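Local coordinates for protein alanine racemase (Acinetobacter baumannii, PDB 4QHR) that belongs to the alanine racemase family, pairing a TIM-barrel N-terminal domain with a largely beta C-terminal domain in a dimer of two identical subunits, at residues 197-202 against 218-223; 142-147 against 182-187; 232-237 against 345-350. All blocks are in the same frame, centred on the assembly; numbering follows the deposited sequence.

Interaction 1: 197-202 against 218-223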
# COMPACT_ATOMS: atom_id res chain seq x y z
N ILE A 197 6.66 -26.87 -2.82
CA ILE A 197 5.82 -27.65 -3.75
C ILE A 197 6.57 -27.90 -5.08
O ILE A 197 6.51 -29.01 -5.65
CB ILE A 197 4.41 -27.00 -3.93
CG1 ILE A 197 3.62 -27.11 -2.62
CG2 ILE A 197 3.62 -27.67 -5.06
CD1 ILE A 197 2.40 -26.24 -2.51
N PHE A 198 7.27 -26.88 -5.60
CA PHE A 198 8.01 -27.05 -6.84
C PHE A 198 9.28 -27.89 -6.64
O PHE A 198 9.61 -28.74 -7.48
CB PHE A 198 8.38 -25.68 -7.47
CG PHE A 198 7.27 -25.04 -8.21
CD1 PHE A 198 6.96 -25.44 -9.48
CD2 PHE A 198 6.54 -24.02 -7.66
CE1 PHE A 198 5.92 -24.85 -10.20
CE2 PHE A 198 5.54 -23.41 -8.35
CZ PHE A 198 5.21 -23.84 -9.62
N LYS A 199 9.95 -27.68 -5.52
CA LYS A 199 11.25 -28.31 -5.33
C LYS A 199 11.30 -29.66 -4.65
O LYS A 199 12.12 -30.45 -5.01
CB LYS A 199 12.15 -27.40 -4.60
CG LYS A 199 12.56 -26.25 -5.51
CD LYS A 199 13.19 -25.12 -4.72
CE LYS A 199 14.52 -25.51 -4.14
NZ LYS A 199 15.27 -24.31 -3.68
N TRP A 200 10.42 -29.92 -3.69
CA TRP A 200 10.57 -31.08 -2.82
C TRP A 200 9.27 -31.85 -2.64
O TRP A 200 8.74 -31.88 -1.53
CB TRP A 200 11.10 -30.66 -1.44
CG TRP A 200 12.33 -29.90 -1.48
CD1 TRP A 200 13.43 -30.18 -2.25
CD2 TRP A 200 12.64 -28.68 -0.78
NE1 TRP A 200 14.39 -29.22 -2.05
CE2 TRP A 200 13.94 -28.30 -1.15
CE3 TRP A 200 11.95 -27.87 0.13
CZ2 TRP A 200 14.56 -27.16 -0.64
CZ3 TRP A 200 12.55 -26.75 0.63
CH2 TRP A 200 13.86 -26.40 0.24
N PRO A 201 8.79 -32.53 -3.71
CA PRO A 201 7.54 -33.29 -3.56
C PRO A 201 7.68 -34.37 -2.51
O PRO A 201 6.67 -34.76 -1.94
CB PRO A 201 7.29 -33.90 -4.96
CG PRO A 201 8.62 -33.84 -5.64
CD PRO A 201 9.34 -32.63 -5.07
N GLU A 202 8.90 -34.83 -2.22
CA GLU A 202 9.11 -35.85 -1.17
C GLU A 202 8.73 -35.36 0.23
O GLU A 202 8.53 -36.18 1.15
CB GLU A 202 10.56 -36.38 -1.17
CG GLU A 202 11.63 -35.39 -0.74
CD GLU A 202 12.18 -34.48 -1.86
OE1 GLU A 202 11.63 -34.40 -2.99
OE2 GLU A 202 13.17 -33.80 -1.56
N SER A 218 5.59 -15.57 -8.88
CA SER A 218 6.69 -16.54 -8.65
C SER A 218 7.28 -16.58 -7.25
O SER A 218 7.59 -15.56 -6.68
CB SER A 218 7.85 -16.25 -9.59
OG SER A 218 8.86 -17.25 -9.40
N PRO A 219 7.45 -17.77 -6.68
CA PRO A 219 8.20 -17.86 -5.40
C PRO A 219 9.74 -17.76 -5.57
O PRO A 219 10.42 -17.75 -4.57
CB PRO A 219 7.90 -19.26 -4.90
CG PRO A 219 7.30 -19.99 -5.98
CD PRO A 219 7.04 -19.08 -7.17
N PHE A 220 10.22 -17.68 -6.82
CA PHE A 220 11.66 -17.78 -7.15
C PHE A 220 12.13 -16.54 -7.90
O PHE A 220 11.51 -16.11 -8.87
CB PHE A 220 11.91 -18.99 -8.05
CG PHE A 220 11.45 -20.30 -7.48
CD1 PHE A 220 12.03 -20.79 -6.34
CD2 PHE A 220 10.47 -21.06 -8.11
CE1 PHE A 220 11.63 -22.00 -5.81
CE2 PHE A 220 10.06 -22.28 -7.58
CZ PHE A 220 10.63 -22.74 -6.41
N ALA A 221 13.28 -16.01 -7.48
CA ALA A 221 13.89 -14.85 -8.12
C ALA A 221 14.35 -15.14 -9.53
O ALA A 221 14.35 -14.25 -10.37
CB ALA A 221 15.06 -14.32 -7.28
N ASP A 222 14.70 -16.40 -9.79
CA ASP A 222 15.26 -16.79 -11.06
C ASP A 222 14.29 -17.59 -11.95
O ASP A 222 14.70 -18.21 -12.93
CB ASP A 222 16.57 -17.58 -10.81
CG ASP A 222 16.33 -18.90 -10.07
OD1 ASP A 222 15.23 -19.13 -9.52
OD2 ASP A 222 17.26 -19.72 -10.02
N LYS A 223 12.99 -17.58 -11.63
CA LYS A 223 12.01 -18.22 -12.48
C LYS A 223 10.84 -17.33 -12.70
O LYS A 223 10.33 -16.74 -11.74
CB LYS A 223 11.50 -19.52 -11.86
CG LYS A 223 12.58 -20.55 -11.60
CD LYS A 223 13.08 -21.18 -12.90
CE LYS A 223 14.26 -22.09 -12.59
NZ LYS A 223 14.48 -23.01 -13.74

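Interaction 2: 142-147 against 182-187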
# COMPACT_ATOMS: atom_id res chain seq x y z
N GLU A 142 7.65 -33.29 23.54
CA GLU A 142 6.85 -33.46 24.74
C GLU A 142 5.49 -32.87 24.55
O GLU A 142 4.53 -33.43 25.03
CB GLU A 142 7.57 -32.85 25.95
CG GLU A 142 8.97 -33.48 26.13
CD GLU A 142 8.89 -35.00 26.19
OE1 GLU A 142 8.19 -35.47 27.12
OE2 GLU A 142 9.49 -35.73 25.33
N VAL A 143 5.42 -31.73 23.84
CA VAL A 143 4.14 -31.06 23.54
C VAL A 143 3.29 -32.04 22.75
O VAL A 143 2.19 -32.30 23.11
CB VAL A 143 4.36 -29.76 22.75
CG1 VAL A 143 3.05 -29.20 22.19
CG2 VAL A 143 5.04 -28.71 23.63
N ILE A 144 3.82 -32.56 21.67
CA ILE A 144 3.06 -33.52 20.84
C ILE A 144 2.63 -34.77 21.63
O ILE A 144 1.45 -35.14 21.61
CB ILE A 144 3.86 -33.86 19.60
CG1 ILE A 144 3.90 -32.60 18.70
CG2 ILE A 144 3.22 -35.02 18.83
CD1 ILE A 144 4.81 -32.72 17.52
N LYS A 145 3.56 -35.37 22.36
CA LYS A 145 3.23 -36.51 23.22
C LYS A 145 2.09 -36.19 24.14
O LYS A 145 1.17 -36.99 24.24
CB LYS A 145 4.46 -37.04 23.94
CG LYS A 145 5.38 -37.71 22.94
CD LYS A 145 6.47 -38.59 23.52
CE LYS A 145 7.27 -39.17 22.34
NZ LYS A 145 8.12 -40.29 22.82
N THR A 146 2.11 -35.01 24.77
CA THR A 146 1.06 -34.64 25.68
C THR A 146 -0.28 -34.43 24.99
O THR A 146 -1.33 -34.87 25.49
CB THR A 146 1.49 -33.40 26.48
OG1 THR A 146 2.71 -33.69 27.15
CG2 THR A 146 0.48 -33.06 27.53
N LEU A 147 -0.27 -33.77 23.84
CA LEU A 147 -1.51 -33.53 23.12
C LEU A 147 -2.13 -34.84 22.69
O LEU A 147 -3.37 -35.04 22.81
CB LEU A 147 -1.25 -32.64 21.89
CG LEU A 147 -0.91 -31.20 22.24
CD1 LEU A 147 -0.34 -30.46 21.03
CD2 LEU A 147 -2.12 -30.50 22.79
N GLU A 182 9.74 -38.69 12.36
CA GLU A 182 10.13 -40.05 12.77
C GLU A 182 9.86 -40.27 14.23
O GLU A 182 9.20 -41.24 14.61
CB GLU A 182 11.63 -40.33 12.51
N THR A 183 10.35 -39.37 15.05
CA THR A 183 10.16 -39.46 16.51
C THR A 183 8.68 -39.44 17.00
O THR A 183 8.34 -40.08 18.01
CB THR A 183 10.98 -38.34 17.23
OG1 THR A 183 12.36 -38.47 16.89
CG2 THR A 183 10.87 -38.48 18.69
N CYS A 184 7.81 -38.72 16.28
CA CYS A 184 6.42 -38.56 16.69
C CYS A 184 5.45 -39.35 15.84
O CYS A 184 4.25 -39.32 16.08
CB CYS A 184 6.03 -37.06 16.69
SG CYS A 184 6.88 -36.10 17.99
N ASP A 185 5.93 -40.07 14.84
CA ASP A 185 5.02 -40.87 14.03
C ASP A 185 4.36 -41.92 14.94
O ASP A 185 5.00 -42.36 15.92
CB ASP A 185 5.75 -41.55 12.88
CG ASP A 185 5.50 -40.90 11.53
OD1 ASP A 185 4.38 -40.42 11.27
OD2 ASP A 185 6.42 -40.96 10.69
N PRO A 186 3.13 -42.33 14.66
CA PRO A 186 2.35 -41.87 13.51
C PRO A 186 1.79 -40.44 13.70
O PRO A 186 1.12 -40.18 14.72
CB PRO A 186 1.22 -42.89 13.44
CG PRO A 186 1.00 -43.34 14.87
CD PRO A 186 2.38 -43.29 15.50
N ILE A 187 2.02 -39.56 12.73
CA ILE A 187 1.51 -38.19 12.80
C ILE A 187 1.35 -37.59 11.40
O ILE A 187 2.12 -37.89 10.49
CB ILE A 187 2.39 -37.32 13.74
CG1 ILE A 187 1.73 -35.98 14.11
CG2 ILE A 187 3.81 -37.09 13.21
CD1 ILE A 187 2.58 -35.15 15.06

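Interaction 3: 232-237 against 345-350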
# COMPACT_ATOMS: atom_id res chain seq x y z
N PRO A 232 -0.85 -15.39 -14.20
CA PRO A 232 -1.08 -14.19 -13.36
C PRO A 232 -2.57 -13.98 -13.12
O PRO A 232 -3.38 -14.01 -14.07
CB PRO A 232 -0.48 -13.06 -14.20
CG PRO A 232 0.59 -13.72 -15.00
CD PRO A 232 0.12 -15.12 -15.28
N VAL A 233 -2.94 -13.73 -11.88
CA VAL A 233 -4.33 -13.54 -11.54
C VAL A 233 -4.72 -12.05 -11.60
O VAL A 233 -5.81 -11.68 -12.11
CB VAL A 233 -4.59 -14.14 -10.15
CG1 VAL A 233 -5.98 -13.77 -9.62
CG2 VAL A 233 -4.40 -15.64 -10.16
N MET A 234 -3.87 -11.18 -11.06
CA MET A 234 -4.16 -9.77 -11.00
C MET A 234 -3.59 -9.00 -12.20
O MET A 234 -2.40 -9.12 -12.50
CB MET A 234 -3.54 -9.14 -9.73
CG MET A 234 -3.89 -7.68 -9.55
SD MET A 234 -3.15 -6.76 -8.18
CE MET A 234 -3.65 -7.74 -6.75
N THR A 235 -4.46 -8.20 -12.82
CA THR A 235 -4.01 -7.11 -13.70
C THR A 235 -4.32 -5.76 -13.07
O THR A 235 -5.49 -5.48 -12.66
CB THR A 235 -4.65 -7.24 -15.08
OG1 THR A 235 -4.42 -8.57 -15.54
CG2 THR A 235 -3.97 -6.28 -16.05
N PHE A 236 -3.32 -4.89 -13.01
CA PHE A 236 -3.45 -3.56 -12.37
C PHE A 236 -3.32 -2.56 -13.53
O PHE A 236 -2.27 -2.48 -14.17
CB PHE A 236 -2.35 -3.42 -11.31
CG PHE A 236 -2.38 -2.14 -10.47
CD1 PHE A 236 -3.56 -1.40 -10.22
CD2 PHE A 236 -1.22 -1.72 -9.87
CE1 PHE A 236 -3.51 -0.25 -9.42
CE2 PHE A 236 -1.16 -0.58 -9.09
CZ PHE A 236 -2.30 0.16 -8.87
N THR A 237 -4.41 -1.83 -13.80
CA THR A 237 -4.44 -0.82 -14.88
C THR A 237 -4.77 0.61 -14.48
O THR A 237 -5.31 0.89 -13.43
CB THR A 237 -5.38 -1.25 -16.03
OG1 THR A 237 -6.76 -1.05 -15.66
CG2 THR A 237 -5.10 -2.71 -16.45
N CYS A 345 0.18 -6.97 -1.98
CA CYS A 345 -0.41 -6.70 -0.66
C CYS A 345 -0.54 -5.24 -0.26
O CYS A 345 -1.23 -4.97 0.72
CB CYS A 345 0.40 -7.41 0.45
SG CYS A 345 0.19 -9.18 0.42
N ARG A 346 0.11 -4.29 -0.97
CA ARG A 346 0.14 -2.89 -0.50
C ARG A 346 -0.51 -1.90 -1.49
O ARG A 346 -0.05 -0.80 -1.70
CB ARG A 346 1.56 -2.53 -0.16
CG ARG A 346 2.04 -3.17 1.18
CD ARG A 346 3.42 -2.69 1.51
NE ARG A 346 3.51 -1.22 1.77
CZ ARG A 346 4.63 -0.51 1.61
NH1 ARG A 346 5.75 -1.09 1.15
NH2 ARG A 346 4.67 0.80 1.86
N LEU A 347 -1.59 -2.34 -2.12
CA LEU A 347 -2.45 -1.48 -2.94
C LEU A 347 -3.43 -0.76 -2.02
O LEU A 347 -3.85 -1.29 -0.98
CB LEU A 347 -3.24 -2.31 -3.93
CG LEU A 347 -2.40 -3.07 -4.93
CD1 LEU A 347 -3.25 -4.07 -5.62
CD2 LEU A 347 -1.78 -2.12 -5.93
N SER A 348 -3.84 0.41 -2.39
CA SER A 348 -4.73 1.12 -1.54
C SER A 348 -6.17 0.78 -1.95
O SER A 348 -6.41 0.03 -2.89
CB SER A 348 -4.47 2.64 -1.69
OG SER A 348 -5.12 3.15 -2.82
N SER A 349 -7.13 1.42 -1.27
CA SER A 349 -8.54 1.23 -1.58
C SER A 349 -8.98 2.09 -2.78
O SER A 349 -10.09 1.93 -3.23
CB SER A 349 -9.47 1.55 -0.40
OG SER A 349 -9.28 2.93 -0.05
N ARG A 350 -8.13 2.94 -3.33
CA ARG A 350 -8.58 3.86 -4.39
C ARG A 350 -8.94 3.11 -5.70
O ARG A 350 -10.06 3.32 -6.24
CB ARG A 350 -7.57 4.97 -4.61
CG ARG A 350 -8.04 5.93 -5.69
CD ARG A 350 -7.45 7.30 -5.44
NE ARG A 350 -6.02 7.27 -5.71
CZ ARG A 350 -5.18 8.28 -5.55
NH1 ARG A 350 -5.56 9.41 -5.02
NH2 ARG A 350 -3.91 8.11 -5.88

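Interaction 1: 197-202 against 218-223
F198 and K199 both rest against the ring of F220. F198 CB lies at the ring edge, in the ring plane, with F220 CE2 3.8 Å from it. K199 CD comes to 3.7 Å from F220 CE1, reaching the same ring obliquely. The K199 chain and the F220 side chain run alongside each other, pointing opposite ways. The two phenylalanine rings meet obliquely, with planes at 70° and centroids 6.0 Å apart. P219 completes the first shell. Its CG sits over one face of the F220 ring, nearer the rim than the centre, and F198 CD2 is 4.4 Å from this same P219 CG. The contact is therefore apolar. It lies at the end of the short helix 194-199, which follows the seventh strand of the TIM barrel, and it joins this helix to the loop leading from the barrel toward helix 225-228. K199 bends at its third torsion (chi3 68°). Beyond the bend, NZ hydrogen-bonds to A163 O, so the lysine passes F220 with its carbon chain while its charge is held elsewhere. K199 CB also covers part of one face of the W200 ring. In the loop, F220 to K223 form a type I beta turn, whose K223 N to F220 O bond is weak. S218 OG lies 2.8 Å from K223 O and 2.9 Å from F220 O; its proton could go to either. L228 of helix 225-228 packs on F198, P219 and F220. R19 and L23 of helix 10-23 also touch F198.

Interaction 2: 142-147 against 182-187
Two neighbouring helices on the outside of the TIM barrel meet here, where I144 of helix 139-149 packs against C184 at the end of helix 168-184 and I187 just beyond it. The contact is small, buried and apolar. I144 does most of the work with two branches. Its CG2, turned anti to the backbone N, touches I187 CD1 at 3.8 Å and also meets C184 SG at 3.9 Å. I144 CD1 reaches the same C184 SG at 4.0 Å, so the sulfur rests against both methyl groups. The I187 side chain is extended, with CG1 anti to the backbone N (chi1 -167°), and its terminal CD1 arrives at I144 with the two side chains crossing at about a right angle. L156 of strand 154-157 touches both isoleucines, which places them between the helices and the barrel wall. The link between C184 and I187 is shaped by a cis peptide bond before P186 and by an Asx turn. D185 OD1 accepts from I187 N at 2.9 Å, using the lone pair that faces away from the other carboxylate oxygen. This oxygen also forms a salt bridge with K181. K148 NZ hydrogen-bonds to C184 O and P186 O, tying the turn back to helix 139-149. Within that helix E142 O accepts two donors from one residue. T146 N comes from one face of the carbonyl plane, and T146 OG1, 2.8 Å from E142 O, comes from the other.

Interaction 3: 232-237 against 345-350
S348 OG is gripped twice. It accepts from R350 N at 3.1 Å in a nearly straight bond (167°), which makes an ST turn, and it is hydrogen-bonded to G274 O. Just before this turn, L347 carries the contact with its two methyl groups. L347 CD2 lies over one face of the F236 ring, 3.9 Å from its centroid and 26° off the ring normal, as a CH-pi contact. The nearest ring atom to L347 CD2 is F236 CE2 at 3.6 Å. L347 CD1 meets M234 SD tip to tip at 3.7 Å. M234 CE, past the bend at the end of its chain, touches the same methyl group. M234 and F236 stand two residues apart on one strand and so face the same way; in both, CG is anti to the backbone N (chi1 -176°), which extends the side chain toward L347. R350 forms salt bridges with D275 and D303, and also with E62 of the second subunit. The strand 234-246 runs antiparallel to strands 4-8 and 319-321, and the loop with L347 leads from helix 340-345 to strand 352-355, which pairs with strand 4-8.

Overall arrangement
From the N terminus, interaction 2 comes first. Residues 142-147 and 182-187 close a loop that holds strand 154-157 and most of helix 168-184, all within the TIM-barrel domain. Interaction 1 then closes a short loop of 15 residues containing strand 207-208, and ties helix 194-199 to the segment leading out of the barrel. Interaction 3 closes a long loop of 107 residues that takes in most of the C-terminal domain, and ties the start of strand 234-246 to the loop before strand 352-355. The three follow in series, so none nests in or crosses another. Interactions 1 and 2 have centres about 29 Å apart. Interaction 3 lies across the chain's centre from both, about 42 Å centre to centre from interaction 2.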